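Local coordinates for outer envelope protein 64, mitochondrial (PDB 6HPG), which probably acts as a chaperone receptor for Hsp90-dependent targeting of proteins to mitochondria, its TPR domain being the part described here, at residues 44-47 with 48-52; 19-22 with 23-26; 53-56 with 57-60; 73-76 with 77-81. All blocks are in the same frame, centred on the assembly; numbering follows the deposited sequence.

From the N terminus the four local contacts run in series, in the order 2, 1, 3, 4; none nests in another and none crosses. Contact 2 (19-26) turns from helix 2-18 into helix 22-35, within TPR 1. Contact 1 (44-52) is a stretch of helix 40-52, and contact 3 (53-60) is the turn from there into helix 56-69, completing the hairpin of TPR 2. Contact 4 (73-81) passes from the last residue of TPR 2 into helix 74-86, the start of TPR 3. A spacing of 34 residues puts W22 and F56, and R46 and R80, at corresponding positions. Contact 1 touches the other three; contacts 2 and 4 stay about 10 Å apart at their nearest atoms.

Contact 1 (44-47 with 48-52); sequences CNRA and AAFLE
R46 and F50, one helical turn apart, lie side by side and point the same way, the arginine running alongside the CD2-CE2 side of the ring. Its CG, CD and NE all pass F50 CE2, with NE 3.8 Å and CG 3.9 Å from that carbon. The guanidinium is inclined 44° to the ring, so this is not a flat stack. R46 has CG anti to the backbone N (chi1 -162°), and a bend at chi3 then turns the guanidinium away to its polar partners, a salt bridge to D62 and a hydrogen bond to T30. With an alanine in place of F50, the shaft of R46 would probably lose its flank and the guanidinium could swing more freely off D62. This is the first helix of the TPR 2 hairpin, wedged among four other helices, and the run A47-A48-A49 suits it because methyl groups allow neighbours close on three sides: C63 at A47, Y17 and R79 at A48, V26 at A49. N45, on a different side from R46, gives its ND2 to the backbone of the bound peptide. Ordinary helical bonds tie the turns together, F50 N to R46 O at 2.9 Å and L51 N to A47 O at 2.8 Å. L51 also sets its CG 3.4 Å from A47 O, while its branches reach F56 and A83.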
loop_
_atom_site.group_PDB
_atom_site.type_symbol
_atom_site.label_atom_id
_atom_site.label_comp_id
_atom_site.label_asym_id
_atom_site.label_seq_id
_atom_site.Cartn_x
_atom_site.Cartn_y
_atom_site.Cartn_z
ATOM N N CYS A 44 -2.861 -2.815 3.184
ATOM C CA CYS A 44 -1.750 -2.378 2.335
ATOM C C CYS A 44 -1.850 -2.946 0.942
ATOM O O CYS A 44 -1.554 -2.261 -0.040
ATOM C CB CYS A 44 -0.427 -2.807 2.916
ATOM S SG CYS A 44 0.864 -1.627 2.452
ATOM N N ASN A 45 -2.208 -4.232 0.859
ATOM C CA ASN A 45 -2.473 -4.850 -0.414
ATOM C C ASN A 45 -3.657 -4.153 -1.119
ATOM O O ASN A 45 -3.607 -3.895 -2.316
ATOM C CB ASN A 45 -2.739 -6.355 -0.261
ATOM C CG ASN A 45 -1.493 -7.148 0.059
ATOM O OD1 ASN A 45 -0.368 -6.624 0.056
ATOM N ND2 ASN A 45 -1.677 -8.412 0.340
ATOM N N ARG A 46 -4.717 -3.844 -0.406
ATOM C CA ARG A 46 -5.828 -3.215 -1.087
ATOM C C ARG A 46 -5.451 -1.844 -1.610
ATOM O O ARG A 46 -5.902 -1.456 -2.692
ATOM C CB ARG A 46 -7.065 -3.118 -0.203
ATOM C CG ARG A 46 -8.306 -2.876 -1.045
ATOM C CD ARG A 46 -9.587 -2.983 -0.259
ATOM N NE ARG A 46 -9.618 -2.038 0.853
ATOM C CZ ARG A 46 -10.668 -1.899 1.678
ATOM N NH1 ARG A 46 -11.811 -2.581 1.496
ATOM N NH2 ARG A 46 -10.586 -1.050 2.673
ATOM N N ALA A 47 -4.661 -1.079 -0.824
ATOM C CA ALA A 47 -4.075 0.143 -1.368
ATOM C C ALA A 47 -3.406 -0.047 -2.718
ATOM O O ALA A 47 -3.574 0.781 -3.621
ATOM C CB ALA A 47 -3.065 0.747 -0.418
ATOM N N ALA A 48 -2.575 -1.076 -2.814
ATOM C CA ALA A 48 -1.890 -1.372 -4.086
ATOM C C ALA A 48 -2.900 -1.565 -5.204
ATOM O O ALA A 48 -2.733 -1.043 -6.282
ATOM C CB ALA A 48 -1.046 -2.627 -3.942
ATOM N N ALA A 49 -3.955 -2.358 -4.973
ATOM C CA ALA A 49 -5.003 -2.519 -6.033
ATOM C C ALA A 49 -5.664 -1.179 -6.392
ATOM O O ALA A 49 -5.851 -0.886 -7.584
ATOM C CB ALA A 49 -6.060 -3.538 -5.634
ATOM N N PHE A 50 -5.886 -0.316 -5.384
ATOM C CA PHE A 50 -6.470 1.009 -5.625
ATOM C C PHE A 50 -5.569 1.963 -6.419
ATOM O O PHE A 50 -6.051 2.701 -7.291
ATOM C CB PHE A 50 -6.892 1.695 -4.317
ATOM C CG PHE A 50 -8.232 1.252 -3.759
ATOM C CD1 PHE A 50 -9.364 1.070 -4.582
ATOM C CD2 PHE A 50 -8.386 1.082 -2.380
ATOM C CE1 PHE A 50 -10.581 0.715 -4.029
ATOM C CE2 PHE A 50 -9.605 0.684 -1.832
ATOM C CZ PHE A 50 -10.695 0.517 -2.647
ATOM N N LEU A 51 -4.280 1.968 -6.101
ATOM C CA LEU A 51 -3.315 2.706 -6.888
ATOM C C LEU A 51 -3.406 2.384 -8.388
ATOM O O LEU A 51 -3.368 3.249 -9.238
ATOM C CB LEU A 51 -1.914 2.374 -6.413
ATOM C CG LEU A 51 -1.462 3.053 -5.130
ATOM C CD1 LEU A 51 0.010 2.769 -4.883
ATOM C CD2 LEU A 51 -1.683 4.538 -5.204
ATOM N N GLU A 52 -3.552 1.122 -8.701
ATOM C CA GLU A 52 -3.589 0.727 -10.096
ATOM C C GLU A 52 -4.862 1.212 -10.827
ATOM O O GLU A 52 -4.858 1.333 -12.036
ATOM C CB GLU A 52 -3.453 -0.767 -10.153
ATOM C CG GLU A 52 -2.102 -1.271 -9.641
ATOM C CD GLU A 52 -1.018 -1.301 -10.721
ATOM O OE1 GLU A 52 -1.310 -0.872 -11.856
ATOM O OE2 GLU A 52 0.093 -1.803 -10.437
#

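Contact 2 (19-22 with 23-26); sequences GKQW and NKAV
Q21 O receives the N-H of A25 at 2.9 Å, and W22 O that of V26 at 3.0 Å, two bonds that start helix 22-35. Around them lies the tight part of the contact. The methyl CB of A25 sits 3.3 Å from W22 O, and V26 brings CG2 to 3.4 Å from the same oxygen, so one carbonyl is hemmed in by an N-H and two methyl groups. Alanine suits its place because this side of the helix presses on A16, Y17 and A49. The indole of W22 is laid back along the turn by a chi1 of -53°, with CG anti to the carbonyl carbon. One face takes K20 O, 3.6 Å above the plane but displaced from the ring centre, while the ring meets Y17 edge-to-face and packs on E52. A broad aromatic can thus bind the turn to two helices at once.

The solvent side is far looser. Q21 and K24 lie side by side, pointing the same way, with their CB atoms 3.9 Å apart. Their polar ends come no nearer than 3.7 Å, between Q21 OE1 and K24 NZ, a grazing approach rather than a bond. Long, flexible polar chains fit such an exposed surface, and Q21 also touches a crystal neighbour, which may influence its pose. K20, with positive phi (61°), closes helix 2-18 in a Schellman motif, and Q21 follows as N-cap of the next helix: the tight turn between the two antiparallel helices of a TPR hairpin, here TPR 1.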
loop_
_atom_site.group_PDB
_atom_site.type_symbol
_atom_site.label_atom_id
_atom_site.label_comp_id
_atom_site.label_asym_id
_atom_site.label_seq_id
_atom_site.Cartn_x
_atom_site.Cartn_y
_atom_site.Cartn_z
ATOM N N GLY A 19 -2.641 -11.144 -11.703
ATOM C CA GLY A 19 -3.215 -11.195 -13.060
ATOM C C GLY A 19 -3.791 -9.894 -13.567
ATOM O O GLY A 19 -4.542 -9.902 -14.524
ATOM N N LYS A 20 -3.496 -8.775 -12.916
ATOM C CA LYS A 20 -4.094 -7.455 -13.245
ATOM C C LYS A 20 -5.619 -7.328 -13.126
ATOM O O LYS A 20 -6.200 -6.432 -13.704
ATOM C CB LYS A 20 -3.666 -6.962 -14.636
ATOM C CG LYS A 20 -2.268 -7.341 -15.057
ATOM C CD LYS A 20 -1.222 -6.818 -14.094
ATOM C CE LYS A 20 0.159 -7.248 -14.568
ATOM N NZ LYS A 20 1.130 -7.260 -13.449
ATOM N N GLN A 21 -6.261 -8.164 -12.329
ATOM C CA GLN A 21 -7.705 -8.076 -12.122
ATOM C C GLN A 21 -7.940 -7.155 -10.918
ATOM O O GLN A 21 -8.251 -7.573 -9.822
ATOM C CB GLN A 21 -8.290 -9.447 -11.867
ATOM C CG GLN A 21 -7.779 -10.566 -12.779
ATOM C CD GLN A 21 -8.700 -10.861 -13.912
ATOM O OE1 GLN A 21 -9.153 -9.946 -14.603
ATOM N NE2 GLN A 21 -8.997 -12.145 -14.116
ATOM N N TRP A 22 -7.804 -5.870 -11.152
ATOM C CA TRP A 22 -7.653 -4.926 -10.044
ATOM C C TRP A 22 -8.896 -4.856 -9.193
ATOM O O TRP A 22 -8.758 -4.790 -7.974
ATOM C CB TRP A 22 -7.344 -3.527 -10.541
ATOM C CG TRP A 22 -6.193 -3.425 -11.462
ATOM C CD1 TRP A 22 -6.198 -2.819 -12.663
ATOM C CD2 TRP A 22 -4.869 -3.941 -11.267
ATOM N NE1 TRP A 22 -4.961 -2.909 -13.253
ATOM C CE2 TRP A 22 -4.121 -3.602 -12.427
ATOM C CE3 TRP A 22 -4.242 -4.661 -10.246
ATOM C CZ2 TRP A 22 -2.779 -3.941 -12.589
ATOM C CZ3 TRP A 22 -2.889 -5.025 -10.415
ATOM C CH2 TRP A 22 -2.177 -4.644 -11.586
ATOM N N ASN A 23 -10.086 -4.822 -9.821
ATOM C CA ASN A 23 -11.355 -4.804 -9.049
ATOM C C ASN A 23 -11.611 -6.082 -8.267
ATOM O O ASN A 23 -12.106 -6.058 -7.107
ATOM C CB ASN A 23 -12.551 -4.580 -9.948
ATOM C CG ASN A 23 -12.605 -3.197 -10.453
ATOM O OD1 ASN A 23 -12.862 -2.274 -9.693
ATOM N ND2 ASN A 23 -12.352 -3.025 -11.739
ATOM N N LYS A 24 -11.332 -7.200 -8.930
ATOM C CA LYS A 24 -11.433 -8.502 -8.277
ATOM C C LYS A 24 -10.544 -8.522 -7.051
ATOM O O LYS A 24 -10.963 -9.008 -6.006
ATOM C CB LYS A 24 -11.096 -9.664 -9.201
ATOM C CG LYS A 24 -12.318 -10.188 -9.968
ATOM C CD LYS A 24 -12.001 -10.760 -11.350
ATOM C CE LYS A 24 -12.911 -10.154 -12.421
ATOM N NZ LYS A 24 -12.683 -10.730 -13.779
ATOM N N ALA A 25 -9.340 -7.969 -7.188
ATOM C CA ALA A 25 -8.373 -7.891 -6.090
ATOM C C ALA A 25 -8.943 -7.104 -4.937
ATOM O O ALA A 25 -8.952 -7.567 -3.801
ATOM C CB ALA A 25 -7.071 -7.257 -6.560
ATOM N N VAL A 26 -9.437 -5.903 -5.254
ATOM C CA VAL A 26 -10.105 -5.015 -4.277
ATOM C C VAL A 26 -11.222 -5.765 -3.538
ATOM O O VAL A 26 -11.373 -5.618 -2.340
ATOM C CB VAL A 26 -10.713 -3.739 -4.969
ATOM C CG1 VAL A 26 -11.793 -3.039 -4.124
ATOM C CG2 VAL A 26 -9.639 -2.736 -5.355
#

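Contact 3 (53-56 with 57-60); sequences LCCF and QQAE
F56 O accepts the N-H of E60 at 2.9 Å, the shorter of two backbone bonds that open helix 56-69; the other runs from A59 N to C55 O at 3.0 Å. Together they launch the second helix of the TPR 2 hairpin straight after a Schellman motif. C54 takes positive phi (63°), a conformation most side chains adopt reluctantly, with two bonds back into the last turn of helix 40-52. C55 is then both the centre of an inverse gamma turn and the N-cap of the new helix.

E60 passes the carbonyl of F56 with more than its N-H: CG lies 3.4 Å from F56 O. The extended chain beyond it takes the carboxylate onward to a salt bridge with R89, so a glutamate serves both as cover for the turn and as a charged link beyond helix 74-86. A59, whose methyl group packs on L51, suits this buried place by its small size; its CB stands 3.5 Å from F56 O.

In F56, CG lies anti to the carbonyl carbon (chi1 -60°), which folds the ring back over the turn. It packs on L51, S86 and L87, and an aromatic is wide enough to reach all three while partly exposed. C54 CA lies over one face of that ring, 3.6 Å above the plane and off its middle. On the exposed side, Q58 and C55 both touch a crystal neighbour, which may influence their pose; Q58 OE1 lies 3.5 Å from C55 CB and 3.7 Å from C55 SG.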
loop_
_atom_site.group_PDB
_atom_site.type_symbol
_atom_site.label_atom_id
_atom_site.label_comp_id
_atom_site.label_asym_id
_atom_site.label_seq_id
_atom_site.Cartn_x
_atom_site.Cartn_y
_atom_site.Cartn_z
ATOM N N LEU A 53 -5.928 1.464 -10.065
ATOM C CA LEU A 53 -7.204 1.975 -10.561
ATOM C C LEU A 53 -7.290 3.484 -10.603
ATOM O O LEU A 53 -8.291 4.018 -11.050
ATOM C CB LEU A 53 -8.342 1.455 -9.675
ATOM C CG LEU A 53 -8.675 -0.022 -9.869
ATOM C CD1 LEU A 53 -9.674 -0.480 -8.809
ATOM C CD2 LEU A 53 -9.207 -0.276 -11.273
ATOM N N CYS A 54 -6.230 4.143 -10.125
ATOM C CA CYS A 54 -6.184 5.567 -9.841
ATOM C C CYS A 54 -7.154 5.985 -8.753
ATOM O O CYS A 54 -7.554 7.154 -8.714
ATOM C CB CYS A 54 -6.379 6.395 -11.110
ATOM S SG CYS A 54 -5.179 5.904 -12.350
ATOM N N CYS A 55 -7.496 5.069 -7.841
ATOM C CA CYS A 55 -8.286 5.451 -6.663
ATOM C C CYS A 55 -7.357 5.899 -5.546
ATOM O O CYS A 55 -7.215 5.210 -4.520
ATOM C CB CYS A 55 -9.178 4.295 -6.214
ATOM S SG CYS A 55 -10.358 3.864 -7.487
ATOM N N PHE A 56 -6.744 7.068 -5.720
ATOM C CA PHE A 56 -5.678 7.541 -4.798
ATOM C C PHE A 56 -6.143 7.877 -3.394
ATOM O O PHE A 56 -5.403 7.592 -2.425
ATOM C CB PHE A 56 -4.964 8.737 -5.419
ATOM C CG PHE A 56 -4.325 8.402 -6.733
ATOM C CD1 PHE A 56 -3.306 7.458 -6.790
ATOM C CD2 PHE A 56 -4.799 8.942 -7.920
ATOM C CE1 PHE A 56 -2.711 7.096 -8.006
ATOM C CE2 PHE A 56 -4.217 8.565 -9.145
ATOM C CZ PHE A 56 -3.173 7.652 -9.179
ATOM N N GLN A 57 -7.360 8.427 -3.240
ATOM C CA GLN A 57 -7.840 8.758 -1.863
ATOM C C GLN A 57 -8.095 7.513 -1.045
ATOM O O GLN A 57 -7.820 7.458 0.169
ATOM C CB GLN A 57 -9.117 9.604 -1.892
ATOM C CG GLN A 57 -8.857 11.104 -1.789
ATOM C CD GLN A 57 -10.103 11.947 -1.997
ATOM O OE1 GLN A 57 -11.231 11.440 -1.980
ATOM N NE2 GLN A 57 -9.901 13.252 -2.205
ATOM N N GLN A 58 -8.671 6.522 -1.719
ATOM C CA GLN A 58 -8.962 5.244 -1.087
ATOM C C GLN A 58 -7.663 4.521 -0.781
ATOM O O GLN A 58 -7.577 3.824 0.219
ATOM C CB GLN A 58 -9.890 4.377 -1.973
ATOM C CG GLN A 58 -11.254 5.026 -2.193
ATOM C CD GLN A 58 -12.119 4.188 -3.113
ATOM O OE1 GLN A 58 -12.177 4.413 -4.334
ATOM N NE2 GLN A 58 -12.733 3.179 -2.549
ATOM N N ALA A 59 -6.668 4.661 -1.659
ATOM C CA ALA A 59 -5.353 4.051 -1.382
ATOM C C ALA A 59 -4.730 4.658 -0.113
ATOM O O ALA A 59 -4.230 3.930 0.743
ATOM C CB ALA A 59 -4.414 4.216 -2.578
ATOM N N GLU A 60 -4.794 5.998 -0.020
ATOM C CA GLU A 60 -4.295 6.746 1.134
ATOM C C GLU A 60 -4.956 6.314 2.418
ATOM O O GLU A 60 -4.260 6.022 3.389
ATOM C CB GLU A 60 -4.473 8.261 0.954
ATOM C CG GLU A 60 -3.426 8.854 0.024
ATOM C CD GLU A 60 -3.719 10.281 -0.449
ATOM O OE1 GLU A 60 -4.800 10.859 -0.128
ATOM O OE2 GLU A 60 -2.852 10.818 -1.180
#

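Contact 4 (73-76 with 77-81); sequences NVKA and YLRRG
K75 and R79, one turn apart, run side by side in the same direction, and aliphatic carbon against guanidinium is their main contact. K75 CD lies over one face of the R79 guanidinium, 3.6 Å from NH2, and K75 CB also stands above that face, nearer its border. The two cationic ends, 4.4 Å apart between K75 NZ and R79 NH2, converge on the bound peptide, and both hydrogen-bond its backbone. An acidic side chain of that peptide also pairs with the lysine in a salt bridge. A leucine in place of R79 would probably leave the peptide backbone without one of its cationic partners and the chain of K75 without the flat group beside it.

Apolar contact is lighter: V74 CG1 meets L78 CD1 at 4.1 Å. The aromatic contacts belong to Y77: its CD2 comes to 3.2 Å from N73 O, V74 O lies at the ring edge, and H99 meets the ring edge-to-face.

Among hydrogen bonds, N73 suits the N-cap because its OD1, with chi1 at -169°, accepts A76 N at 2.9 Å. Backbone bonds follow, R79 N to K75 O at 2.9 Å among them. Y77 OH reaches K71 O, and R80, turned another way, is held by D96 and T64. K75 and R79, together with N45 and the K10 and N14 it touches, are consistent with the carboxylate clamp with which TPR domains of Hsp70 and Hsp90 receptors grip a chaperone's C-terminal tail.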
loop_
_atom_site.group_PDB
_atom_site.type_symbol
_atom_site.label_atom_id
_atom_site.label_comp_id
_atom_site.label_asym_id
_atom_site.label_seq_id
_atom_site.Cartn_x
_atom_site.Cartn_y
_atom_site.Cartn_z
ATOM N N ASN A 73 4.982 -0.942 8.856
ATOM C CA ASN A 73 4.703 -1.416 7.518
ATOM C C ASN A 73 5.300 -0.539 6.409
ATOM O O ASN A 73 4.734 0.492 6.060
ATOM C CB ASN A 73 3.195 -1.533 7.263
ATOM C CG ASN A 73 2.917 -2.262 5.981
ATOM O OD1 ASN A 73 3.294 -1.783 4.901
ATOM N ND2 ASN A 73 2.409 -3.487 6.091
ATOM N N VAL A 74 6.386 -1.002 5.808
ATOM C CA VAL A 74 7.153 -0.187 4.885
ATOM C C VAL A 74 6.330 0.213 3.672
ATOM O O VAL A 74 6.363 1.363 3.233
ATOM C CB VAL A 74 8.413 -0.906 4.370
ATOM C CG1 VAL A 74 9.147 -0.034 3.337
ATOM C CG2 VAL A 74 9.336 -1.251 5.523
ATOM N N LYS A 75 5.656 -0.759 3.102
ATOM C CA LYS A 75 4.849 -0.556 1.915
ATOM C C LYS A 75 3.697 0.434 2.083
ATOM O O LYS A 75 3.353 1.112 1.134
ATOM C CB LYS A 75 4.396 -1.902 1.329
ATOM C CG LYS A 75 5.556 -2.690 0.720
ATOM C CD LYS A 75 5.100 -3.819 -0.199
ATOM C CE LYS A 75 6.192 -4.863 -0.437
ATOM N NZ LYS A 75 5.773 -5.997 -1.340
ATOM N N ALA A 76 3.171 0.584 3.294
ATOM C CA ALA A 76 2.161 1.597 3.578
ATOM C C ALA A 76 2.657 3.030 3.335
ATOM O O ALA A 76 1.924 3.881 2.805
ATOM C CB ALA A 76 1.607 1.400 5.002
ATOM N N TYR A 77 3.919 3.292 3.703
ATOM C CA TYR A 77 4.553 4.560 3.463
ATOM C C TYR A 77 4.870 4.801 1.964
ATOM O O TYR A 77 4.580 5.887 1.412
ATOM C CB TYR A 77 5.787 4.742 4.376
ATOM C CG TYR A 77 5.404 4.707 5.810
ATOM C CD1 TYR A 77 4.762 5.803 6.431
ATOM C CD2 TYR A 77 5.593 3.582 6.547
ATOM C CE1 TYR A 77 4.331 5.733 7.754
ATOM C CE2 TYR A 77 5.163 3.503 7.861
ATOM C CZ TYR A 77 4.545 4.576 8.465
ATOM O OH TYR A 77 4.153 4.440 9.777
ATOM N N LEU A 78 5.474 3.794 1.323
ATOM C CA LEU A 78 5.765 3.830 -0.124
ATOM C C LEU A 78 4.529 4.113 -0.954
ATOM O O LEU A 78 4.539 4.982 -1.810
ATOM C CB LEU A 78 6.345 2.506 -0.567
ATOM C CG LEU A 78 7.721 2.145 0.040
ATOM C CD1 LEU A 78 8.236 0.851 -0.569
ATOM C CD2 LEU A 78 8.736 3.224 -0.217
ATOM N N ARG A 79 3.460 3.363 -0.673
ATOM C CA ARG A 79 2.158 3.514 -1.354
ATOM C C ARG A 79 1.388 4.814 -1.039
ATOM O O ARG A 79 0.854 5.444 -1.980
ATOM C CB ARG A 79 1.264 2.291 -1.119
ATOM C CG ARG A 79 1.788 1.040 -1.861
ATOM C CD ARG A 79 1.007 -0.244 -1.580
ATOM N NE ARG A 79 1.669 -1.312 -2.299
ATOM C CZ ARG A 79 1.865 -2.542 -1.867
ATOM N NH1 ARG A 79 1.394 -2.960 -0.697
ATOM N NH2 ARG A 79 2.534 -3.364 -2.638
ATOM N N ARG A 80 1.330 5.231 0.235
ATOM C CA ARG A 80 0.707 6.515 0.546
ATOM C C ARG A 80 1.505 7.647 -0.110
ATOM O O ARG A 80 0.923 8.590 -0.676
ATOM C CB ARG A 80 0.573 6.757 2.045
ATOM C CG ARG A 80 -0.498 7.797 2.339
ATOM C CD ARG A 80 -0.852 7.956 3.793
ATOM N NE ARG A 80 0.257 8.501 4.572
ATOM C CZ ARG A 80 0.214 8.688 5.888
ATOM N NH1 ARG A 80 1.267 9.175 6.512
ATOM N NH2 ARG A 80 -0.896 8.426 6.582
ATOM N N GLY A 81 2.830 7.516 -0.053
ATOM C CA GLY A 81 3.745 8.396 -0.772
ATOM C C GLY A 81 3.448 8.546 -2.245
ATOM O O GLY A 81 3.419 9.669 -2.767
#